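Local coordinates for clavulanic acid biosynthesis oligopeptide binding protein 2 (Streptomyces clavuligerus, PDB 2WOL), which is a solute-binding protein from the clavulanic acid biosynthetic pathway that probably binds oligopeptides, at residues 199-202 with 203-207. Sequence-based numbering, arbitrary orientation.
Sequences SDTG and ADYGR
Tyr-205 folds back against the chain that leads into its own 3-10 turn, and the edge of its ring meets the backbone of Ser-199: CD1 and CE1 of Tyr-205 each lie 3.5 Å from Ser-199 O, which sits near the ring plane. The torsion responsible is chi1 of -171°, which sets CG anti to the backbone N and sends the ring back along 199-201. Asp-200 crosses this side chain at about a right angle, its carboxylate plane turned 74° from the ring, and OD1 makes a loose approach to Tyr-205 CB, at 4.2 Å, with no bond. That same OD1 accepts the N-H of Gly-202 at 2.9 Å, from above the carboxylate plane; a bond to the backbone two residues on defines an Asx turn. OD2 binds His-122, Tyr-155 and Arg-126, the last as a salt bridge, so both carboxylate oxygens are engaged and the turn is tied to helix 117-127. Two backbone bonds follow, Asp-204 N to Thr-201 O at 3.2 Å and Tyr-205 N to Gly-202 O at 3.0 Å, each from an N-H to the carbonyl three residues back, the 3-10 spacing. Thr-201 OG1 lies 3.2 Å from Tyr-205 CA. Too poorly angled to bond Tyr-205 N, the hydroxyl instead shares a water with Asp-204 O, which accepts from that water at 2.7 Å. At the far end of the ring, Tyr-205 OH hydrogen-bonds Arg-210 N.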
loop_
_atom_site.group_PDB
_atom_site.type_symbol
_atom_site.label_atom_id
_atom_site.label_comp_id
_atom_site.label_asym_id
_atom_site.label_seq_id
_atom_site.Cartn_x
_atom_site.Cartn_y
_atom_site.Cartn_z
ATOM N N SER A 199 22.170 7.713 -18.063
ATOM C CA SER A 199 22.391 6.377 -17.498
ATOM C C SER A 199 21.177 5.470 -17.648
ATOM O O SER A 199 21.182 4.340 -17.162
ATOM C CB SER A 199 22.772 6.473 -16.018
ATOM O OG SER A 199 23.984 7.182 -15.843
ATOM N N ASP A 200 20.144 5.968 -18.318
ATOM C CA ASP A 200 18.896 5.216 -18.452
ATOM C C ASP A 200 18.971 4.170 -19.563
ATOM O O ASP A 200 18.755 4.474 -20.742
ATOM C CB ASP A 200 17.701 6.159 -18.654
ATOM C CG ASP A 200 16.369 5.422 -18.661
ATOM O OD1 ASP A 200 16.344 4.208 -18.359
ATOM O OD2 ASP A 200 15.345 6.060 -18.978
ATOM N N THR A 201 19.261 2.936 -19.160
ATOM C CA THR A 201 19.342 1.794 -20.066
ATOM C C THR A 201 17.975 1.122 -20.294
ATOM O O THR A 201 17.904 -0.023 -20.754
ATOM C CB THR A 201 20.356 0.746 -19.552
ATOM O OG1 THR A 201 20.115 0.494 -18.162
ATOM C CG2 THR A 201 21.778 1.246 -19.714
ATOM N N GLY A 202 16.895 1.831 -19.966
ATOM C CA GLY A 202 15.536 1.373 -20.269
ATOM C C GLY A 202 15.150 0.076 -19.582
ATOM O O GLY A 202 15.171 -0.012 -18.355
ATOM N N ALA A 203 14.806 -0.934 -20.380
ATOM C CA ALA A 203 14.386 -2.241 -19.864
ATOM C C ALA A 203 15.436 -2.887 -18.959
ATOM O O ALA A 203 15.107 -3.743 -18.133
ATOM C CB ALA A 203 14.052 -3.176 -21.020
ATOM N N ASP A 204 16.692 -2.474 -19.127
ATOM C CA ASP A 204 17.813 -3.045 -18.381
ATOM C C ASP A 204 18.255 -2.202 -17.184
ATOM O O ASP A 204 19.254 -2.532 -16.537
ATOM C CB ASP A 204 19.011 -3.251 -19.316
ATOM C CG ASP A 204 18.736 -4.264 -20.407
ATOM O OD1 ASP A 204 18.287 -5.387 -20.090
ATOM O OD2 ASP A 204 18.974 -3.936 -21.589
ATOM N N TYR A 205 17.519 -1.131 -16.885
ATOM C CA TYR A 205 17.945 -0.173 -15.860
ATOM C C TYR A 205 18.162 -0.810 -14.485
ATOM O O TYR A 205 19.098 -0.444 -13.776
ATOM C CB TYR A 205 16.982 1.018 -15.768
ATOM C CG TYR A 205 17.488 2.138 -14.877
ATOM C CD1 TYR A 205 18.666 2.826 -15.186
ATOM C CD2 TYR A 205 16.793 2.508 -13.727
ATOM C CE1 TYR A 205 19.136 3.847 -14.373
ATOM C CE2 TYR A 205 17.251 3.535 -12.907
ATOM C CZ TYR A 205 18.426 4.197 -13.235
ATOM O OH TYR A 205 18.888 5.209 -12.430
ATOM N N GLY A 206 17.304 -1.763 -14.127
ATOM C CA GLY A 206 17.398 -2.460 -12.840
ATOM C C GLY A 206 18.692 -3.227 -12.629
ATOM O O GLY A 206 19.066 -3.522 -11.493
ATOM N N ARG A 207 19.376 -3.549 -13.725
ATOM C CA ARG A 207 20.638 -4.294 -13.676
ATOM C C ARG A 207 21.816 -3.417 -13.250
ATOM O O ARG A 207 22.870 -3.923 -12.851
ATOM C CB ARG A 207 20.928 -4.946 -15.034
ATOM C CG ARG A 207 19.946 -6.050 -15.414
ATOM C CD ARG A 207 20.248 -6.649 -16.795
ATOM N NE ARG A 207 21.422 -7.530 -16.845
ATOM C CZ ARG A 207 21.808 -8.378 -15.889
ATOM N NH1 ARG A 207 21.121 -8.505 -14.759
ATOM N NH2 ARG A 207 22.896 -9.118 -16.073
HETATM O O HOH W 1 21.819 -1.920 -17.195
#